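Local coordinates for MdbA protein (Corynebacterium matruchotii ATCC 14266, PDB 6BO0) that acts as a thiol-disulfide oxidoreductase of the DsbA-like branch of the thioredoxin superfamily and probably forms disulfide bonds in exported proteins, at residues Ser90-Thr95 with Lys127-Leu132; Asp131-Ala136 with Lys148-Thr153. One frame throughout, in Å; residues are numbered along the deposited sequence.

Interaction 1 of 2, residues Ser90-Thr95 with Lys127-Leu132; sequences SNKAGT and KELKDL
Leu132 and Leu129 each press one methyl group against the turn of helix 89-103 that carries Lys92, and this is the tight part of the contact. CD1 of Leu132 lies 3.5 Å from Lys92 O and also meets CB of the same lysine, while Leu129 CD2 approaches Lys92 O at 3.7 Å. That second methyl also faces Thr95 CG2 at 4.3 Å. The threonine can present a methyl here because its hydroxyl turns back into its own helix (chi1 -67°), where OG1 and Thr95 N grip Asn91 O from opposite faces of the carbonyl plane.

Toward solvent the packing gives way to charge. The Lys92 chain runs out extended, with CD 3.7 Å from Lys127 O, and crosses the bent side chain of exposed Glu128. Lys92 NZ forms a salt bridge with Glu128 OE1 at 3.0 Å, on the syn side and 28° out of the carboxylate plane, and a weaker bond to OE2. Glu128 occupies the N-cap position of helix 129-138, and its backbone N bonds to the anti lone pair of Asp131 OD2. Leu116 of helix 106-118 and Ser155 of helix 155-172 flank this helix-helix contact, within the helical part of a DsbA-like fold.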
ATOM      1  N   SER A  90       7.811  -6.660   6.776  1.00 10.44           N
ATOM      2  CA  SER A  90       7.506  -5.356   6.192  1.00 10.24           C
ATOM      3  C   SER A  90       8.156  -5.187   4.825  1.00 10.26           C
ATOM      4  O   SER A  90       7.562  -4.622   3.889  1.00 10.55           O
ATOM      5  CB  SER A  90       7.921  -4.220   7.115  1.00 10.88           C
ATOM      6  OG  SER A  90       7.268  -4.326   8.375  1.00 11.55           O
ATOM      7  N   ASN A  91       9.391  -5.689   4.705  1.00 10.57           N
ATOM      8  CA  ASN A  91      10.092  -5.665   3.432  1.00 11.11           C
ATOM      9  C   ASN A  91       9.505  -6.635   2.418  1.00 10.76           C
ATOM     10  O   ASN A  91       9.370  -6.286   1.236  1.00 11.11           O
ATOM     11  CB  ASN A  91      11.568  -5.981   3.642  1.00 11.67           C
ATOM     12  CG  ASN A  91      12.350  -4.738   4.024  1.00 13.74           C
ATOM     13  OD1 ASN A  91      12.588  -3.872   3.179  1.00 17.15           O
ATOM     14  ND2 ASN A  91      12.730  -4.625   5.290  1.00 14.28           N
ATOM     15  N   LYS A  92       9.185  -7.848   2.834  1.00 10.19           N
ATOM     16  CA  LYS A  92       8.660  -8.832   1.874  1.00 10.30           C
ATOM     17  C   LYS A  92       7.284  -8.411   1.355  1.00  9.98           C
ATOM     18  O   LYS A  92       7.036  -8.397   0.146  1.00 10.03           O
ATOM     19  CB  LYS A  92       8.642 -10.221   2.489  1.00 11.09           C
ATOM     20  CG  LYS A  92      10.042 -10.772   2.821  1.00 11.90           C
ATOM     21  CD  LYS A  92       9.998 -11.959   3.764  1.00 14.59           C
ATOM     22  CE  LYS A  92      11.353 -12.254   4.354  1.00 17.41           C
ATOM     23  NZ  LYS A  92      11.282 -13.386   5.310  1.00 20.27           N
ATOM     24  N   ALA A  93       6.396  -8.090   2.267  1.00  9.33           N
ATOM     25  CA  ALA A  93       5.067  -7.620   1.885  1.00  9.94           C
ATOM     26  C   ALA A  93       5.150  -6.331   1.085  1.00  9.29           C
ATOM     27  O   ALA A  93       4.459  -6.185   0.075  1.00  9.17           O
ATOM     28  CB  ALA A  93       4.196  -7.442   3.116  1.00 10.38           C
ATOM     29  N   GLY A  94       5.997  -5.398   1.535  1.00  9.38           N
ATOM     30  CA  GLY A  94       6.133  -4.161   0.817  1.00  9.68           C
ATOM     31  C   GLY A  94       6.684  -4.354  -0.581  1.00  9.62           C
ATOM     32  O   GLY A  94       6.203  -3.744  -1.540  1.00 10.11           O
ATOM     33  N   THR A  95       7.689  -5.224  -0.724  1.00  9.53           N
ATOM     34  CA  THR A  95       8.236  -5.516  -2.051  1.00  9.92           C
ATOM     35  C   THR A  95       7.181  -6.117  -2.957  1.00  9.84           C
ATOM     36  O   THR A  95       7.071  -5.779  -4.134  1.00 10.20           O
ATOM     37  CB  THR A  95       9.456  -6.451  -1.918  1.00 10.59           C
ATOM     38  OG1 THR A  95      10.513  -5.760  -1.264  1.00 11.44           O
ATOM     39  CG2 THR A  95       9.967  -6.887  -3.271  1.00 12.08           C
ATOM     40  N   LYS A 127       5.222 -15.640   5.599  1.00 14.42           N
ATOM     41  CA  LYS A 127       5.152 -15.640   4.135  1.00 14.97           C
ATOM     42  C   LYS A 127       6.474 -15.175   3.551  1.00 14.27           C
ATOM     43  O   LYS A 127       6.922 -14.062   3.811  1.00 17.16           O
ATOM     44  CB  LYS A 127       4.022 -14.731   3.633  1.00 16.17           C
ATOM     45  CG  LYS A 127       2.641 -15.124   4.088  1.00 17.71           C
ATOM     46  CD  LYS A 127       2.204 -16.470   3.572  1.00 20.54           C
ATOM     47  CE  LYS A 127       0.887 -16.863   4.215  1.00 26.83           C
ATOM     48  NZ  LYS A 127       0.524 -18.270   3.871  1.00 33.81           N
ATOM     49  N   GLU A 128       7.094 -16.037   2.758  1.00 12.98           N
ATOM     50  CA  GLU A 128       8.244 -15.646   1.983  1.00 13.23           C
ATOM     51  C   GLU A 128       7.761 -15.012   0.673  1.00 11.76           C
ATOM     52  O   GLU A 128       6.567 -15.073   0.347  1.00 12.00           O
ATOM     53  CB  GLU A 128       9.157 -16.841   1.723  1.00 14.13           C
ATOM     54  CG  GLU A 128       9.729 -17.439   3.003  1.00 16.54           C
ATOM     55  CD  GLU A 128      10.524 -16.432   3.830  1.00 20.98           C
ATOM     56  OE1 GLU A 128      11.269 -15.592   3.293  1.00 20.81           O
ATOM     57  OE2 GLU A 128      10.425 -16.515   5.058  1.00 34.91           O
ATOM     58  N   LEU A 129       8.690 -14.452  -0.097  1.00 11.35           N
ATOM     59  CA  LEU A 129       8.308 -13.868  -1.368  1.00 11.26           C
ATOM     60  C   LEU A 129       7.584 -14.870  -2.258  1.00 10.72           C
ATOM     61  O   LEU A 129       6.640 -14.498  -2.949  1.00 10.74           O
ATOM     62  CB  LEU A 129       9.528 -13.304  -2.071  1.00 11.89           C
ATOM     63  CG  LEU A 129      10.041 -11.996  -1.467  1.00 13.91           C
ATOM     64  CD1 LEU A 129      11.405 -11.688  -2.042  1.00 17.40           C
ATOM     65  CD2 LEU A 129       9.087 -10.833  -1.712  1.00 14.51           C
ATOM     66  N   LYS A 130       7.993 -16.143  -2.270  1.00 11.68           N
ATOM     67  CA  LYS A 130       7.290 -17.104  -3.130  1.00 12.07           C
ATOM     68  C   LYS A 130       5.825 -17.281  -2.707  1.00 11.73           C
ATOM     69  O   LYS A 130       4.962 -17.552  -3.537  1.00 12.53           O
ATOM     70  CB  LYS A 130       8.001 -18.468  -3.132  1.00 13.77           C
ATOM     71  CG  LYS A 130       8.050 -19.202  -1.798  1.00 16.38           C
ATOM     72  CD  LYS A 130       8.922 -20.437  -1.832  1.00 21.51           C
ATOM     73  CE  LYS A 130       8.752 -21.209  -0.543  1.00 28.05           C
ATOM     74  NZ  LYS A 130       7.415 -21.855  -0.529  1.00 32.18           N
ATOM     75  N   ASP A 131       5.563 -17.170  -1.411  1.00 12.10           N
ATOM     76  CA  ASP A 131       4.212 -17.308  -0.882  1.00 12.00           C
ATOM     77  C   ASP A 131       3.368 -16.085  -1.233  1.00 11.34           C
ATOM     78  O   ASP A 131       2.191 -16.195  -1.603  1.00 12.74           O
ATOM     79  CB  ASP A 131       4.245 -17.514   0.639  1.00 13.86           C
ATOM     80  CG  ASP A 131       5.078 -18.700   1.036  1.00 16.24           C
ATOM     81  OD1 ASP A 131       4.798 -19.803   0.523  1.00 23.47           O
ATOM     82  OD2 ASP A 131       6.037 -18.518   1.809  1.00 17.11           O
ATOM     83  N   LEU A 132       3.963 -14.915  -1.086  1.00 10.50           N
ATOM     84  CA  LEU A 132       3.317 -13.674  -1.504  1.00 10.39           C
ATOM     85  C   LEU A 132       3.035 -13.671  -2.996  1.00 10.12           C
ATOM     86  O   LEU A 132       1.995 -13.182  -3.431  1.00 11.12           O
ATOM     87  CB  LEU A 132       4.164 -12.490  -1.077  1.00 10.46           C
ATOM     88  CG  LEU A 132       4.269 -12.311   0.421  1.00 10.99           C
ATOM     89  CD1 LEU A 132       5.455 -11.423   0.791  1.00 12.58           C
ATOM     90  CD2 LEU A 132       2.999 -11.730   0.994  1.00 15.03           C
TER

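Interaction 2 of 2, residues Asp131-Ala136 with Lys148-Thr153; sequences DLADMA and KIADGT
Ile149 is the principal bump of this contact, and it fits against the small residues Ala133 and Ala136 on helix 129-138. Its two branches reach different places. CG2, anti to the backbone N, settles against the backbone of Ala133, 3.6 Å from Ala133 N and 4.2 Å from Leu132 CB. The longer branch, with CG1 beside the backbone N (chi1 -65°) and an extended chi2 of 170°, carries CD1 one helical turn further along, to 3.5 Å from Ala136 CB. The isoleucine therefore straddles the surface from Leu132 to Ala136.

The fit is reciprocal. Ala133 CB points back at helix 143-151 and fills the shallow hollow between Ile149 and Ala150, 3.7 Å from Ala150 N and 3.9 Å from Ala150 CB. Its methyl also lies beside Ile149 CB and CG2. Because alanines supply so much of the surface, the backbones come close: Ala133 CA and Ile149 CA are 5.3 Å apart. Just beyond the contact helix 143-151 closes in a Schellman motif, with Gly152 at a phi of 62° and Thr153 N bonded to Lys148 O.

Neighbouring helices cover the rest of the same side chains: Ala96 and Thr99 of helix 89-103 touch Ile149, whereas Leu116 and Phe112 of helix 106-118 touch Leu132 and Ala136. The two segments thus join consecutive helices of the helical part of a DsbA-like fold. The side-chain atoms that meet across the contact are all aliphatic carbons, packed against each other and against backbone and mostly buried, which implies that close van der Waals fit and exclusion of water hold the pair together, without directional bonds.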
ATOM      1  N   ASP A 131       5.563 -17.170  -1.411  1.00 12.10           N
ATOM      2  CA  ASP A 131       4.212 -17.308  -0.882  1.00 12.00           C
ATOM      3  C   ASP A 131       3.368 -16.085  -1.233  1.00 11.34           C
ATOM      4  O   ASP A 131       2.191 -16.195  -1.603  1.00 12.74           O
ATOM      5  CB  ASP A 131       4.245 -17.514   0.639  1.00 13.86           C
ATOM      6  CG  ASP A 131       5.078 -18.700   1.036  1.00 16.24           C
ATOM      7  OD1 ASP A 131       4.798 -19.803   0.523  1.00 23.47           O
ATOM      8  OD2 ASP A 131       6.037 -18.518   1.809  1.00 17.11           O
ATOM      9  N   LEU A 132       3.963 -14.915  -1.086  1.00 10.50           N
ATOM     10  CA  LEU A 132       3.317 -13.674  -1.504  1.00 10.39           C
ATOM     11  C   LEU A 132       3.035 -13.671  -2.996  1.00 10.12           C
ATOM     12  O   LEU A 132       1.995 -13.182  -3.431  1.00 11.12           O
ATOM     13  CB  LEU A 132       4.164 -12.490  -1.077  1.00 10.46           C
ATOM     14  CG  LEU A 132       4.269 -12.311   0.421  1.00 10.99           C
ATOM     15  CD1 LEU A 132       5.455 -11.423   0.791  1.00 12.58           C
ATOM     16  CD2 LEU A 132       2.999 -11.730   0.994  1.00 15.03           C
ATOM     17  N   ALA A 133       3.934 -14.279  -3.781  1.00 10.42           N
ATOM     18  CA  ALA A 133       3.702 -14.421  -5.216  1.00 10.38           C
ATOM     19  C   ALA A 133       2.476 -15.294  -5.493  1.00 10.46           C
ATOM     20  O   ALA A 133       1.659 -14.969  -6.358  1.00 10.91           O
ATOM     21  CB  ALA A 133       4.935 -15.001  -5.887  1.00 10.88           C
ATOM     22  N   ASP A 134       2.342 -16.397  -4.751  1.00 11.27           N
ATOM     23  CA  ASP A 134       1.167 -17.273  -4.906  1.00 12.17           C
ATOM     24  C   ASP A 134      -0.118 -16.490  -4.615  1.00 11.74           C
ATOM     25  O   ASP A 134      -1.134 -16.670  -5.302  1.00 12.63           O
ATOM     26  CB  ASP A 134       1.234 -18.476  -3.970  1.00 13.83           C
ATOM     27  CG  ASP A 134       2.341 -19.437  -4.309  1.00 16.47           C
ATOM     28  OD1 ASP A 134       2.790 -19.473  -5.471  1.00 17.49           O
ATOM     29  OD2 ASP A 134       2.741 -20.171  -3.386  1.00 20.05           O
ATOM     30  N   MET A 135      -0.087 -15.664  -3.573  1.00 10.87           N
ATOM     31  CA  MET A 135      -1.266 -14.859  -3.212  1.00 11.34           C
ATOM     32  C   MET A 135      -1.615 -13.842  -4.317  1.00 10.91           C
ATOM     33  O   MET A 135      -2.775 -13.629  -4.660  1.00 12.54           O
ATOM     34  CB  MET A 135      -1.022 -14.165  -1.858  1.00 12.65           C
ATOM     35  CG  MET A 135      -0.869 -15.146  -0.701  1.00 14.30           C
ATOM     36  SD  MET A 135      -0.088 -14.387   0.729  1.00 22.97           S
ATOM     37  CE  MET A 135      -1.442 -14.274   1.852  1.00 32.16           C
ATOM     38  N   ALA A 136      -0.570 -13.245  -4.872  1.00 10.65           N
ATOM     39  CA  ALA A 136      -0.742 -12.303  -5.970  1.00 10.92           C
ATOM     40  C   ALA A 136      -1.388 -12.980  -7.171  1.00 11.62           C
ATOM     41  O   ALA A 136      -2.274 -12.404  -7.826  1.00 12.20           O
ATOM     42  CB  ALA A 136       0.599 -11.663  -6.349  1.00 11.69           C
ATOM     43  N   LYS A 148       8.255 -11.920 -10.729  1.00 10.67           N
ATOM     44  CA  LYS A 148       9.101 -10.884 -10.166  1.00 10.76           C
ATOM     45  C   LYS A 148       8.956 -10.824  -8.652  1.00 10.93           C
ATOM     46  O   LYS A 148       9.920 -10.510  -7.946  1.00 11.11           O
ATOM     47  CB  LYS A 148       8.775  -9.537 -10.755  1.00 11.67           C
ATOM     48  CG  LYS A 148       9.322  -9.367 -12.168  1.00 13.64           C
ATOM     49  CD  LYS A 148       9.110  -7.932 -12.600  1.00 18.35           C
ATOM     50  CE  LYS A 148       9.441  -7.702 -14.041  1.00 20.12           C
ATOM     51  NZ  LYS A 148       9.416  -6.240 -14.268  1.00 22.95           N
ATOM     52  N   ILE A 149       7.740 -11.052  -8.128  1.00 10.08           N
ATOM     53  CA  ILE A 149       7.580 -11.100  -6.666  1.00 10.42           C
ATOM     54  C   ILE A 149       8.422 -12.237  -6.080  1.00 10.36           C
ATOM     55  O   ILE A 149       9.223 -12.047  -5.157  1.00 11.04           O
ATOM     56  CB  ILE A 149       6.105 -11.264  -6.264  1.00  9.97           C
ATOM     57  CG1 ILE A 149       5.284 -10.035  -6.689  1.00  9.85           C
ATOM     58  CG2 ILE A 149       6.009 -11.479  -4.746  1.00 10.28           C
ATOM     59  CD1 ILE A 149       3.795 -10.201  -6.548  1.00 10.82           C
ATOM     60  N   ALA A 150       8.256 -13.437  -6.618  1.00 11.07           N
ATOM     61  CA  ALA A 150       8.970 -14.595  -6.072  1.00 11.45           C
ATOM     62  C   ALA A 150      10.479 -14.398  -6.137  1.00 11.60           C
ATOM     63  O   ALA A 150      11.197 -14.814  -5.240  1.00 13.28           O
ATOM     64  CB  ALA A 150       8.575 -15.865  -6.828  1.00 12.37           C
ATOM     65  N   ASP A 151      10.943 -13.773  -7.219  1.00 11.11           N
ATOM     66  CA  ASP A 151      12.364 -13.577  -7.447  1.00 12.41           C
ATOM     67  C   ASP A 151      12.951 -12.397  -6.658  1.00 13.32           C
ATOM     68  O   ASP A 151      14.167 -12.199  -6.623  1.00 14.60           O
ATOM     69  CB  ASP A 151      12.641 -13.320  -8.927  1.00 13.42           C
ATOM     70  CG  ASP A 151      12.304 -14.472  -9.807  1.00 14.37           C
ATOM     71  OD1 ASP A 151      11.985 -15.581  -9.321  1.00 15.28           O
ATOM     72  OD2 ASP A 151      12.409 -14.281 -11.041  1.00 15.92           O
ATOM     73  N   GLY A 152      12.109 -11.585  -6.036  1.00 11.60           N
ATOM     74  CA  GLY A 152      12.605 -10.392  -5.375  1.00 12.42           C
ATOM     75  C   GLY A 152      13.279  -9.409  -6.305  1.00 12.56           C
ATOM     76  O   GLY A 152      14.200  -8.698  -5.928  1.00 12.79           O
ATOM     77  N   THR A 153      12.779  -9.331  -7.521  1.00 11.96           N
ATOM     78  CA  THR A 153      13.344  -8.449  -8.527  1.00 12.78           C
ATOM     79  C   THR A 153      13.441  -7.002  -8.043  1.00 12.80           C
ATOM     80  O   THR A 153      14.416  -6.304  -8.328  1.00 14.68           O
ATOM     81  CB  THR A 153      12.557  -8.595  -9.848  1.00 13.60           C
ATOM     82  OG1 THR A 153      12.602  -9.968 -10.261  1.00 15.28           O
ATOM     83  CG2 THR A 153      13.096  -7.673 -10.933  1.00 15.90           C
TER

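Interactions 1 and 2 share Asp131 and Leu132, and their centres lie about 7 Å apart. Helix 129-138 is the common element, packed against helix 89-103 in one and helix 143-151 in the other. Leu129 bridges the two: its CB lies 3.3 Å from Ile149 O, and its CD1 is 3.8 Å from Gly152 CA at the closing turn of helix 143-151. Neither contact includes the redox centre, where Cys49 is present as S-hydroxycysteine. Helix 89-103, which carries one side of interaction 1, reaches the active-site region at Ser90, the first residue of segment 90-95, which hydrogen-bonds Ser48, the residue preceding Cys49.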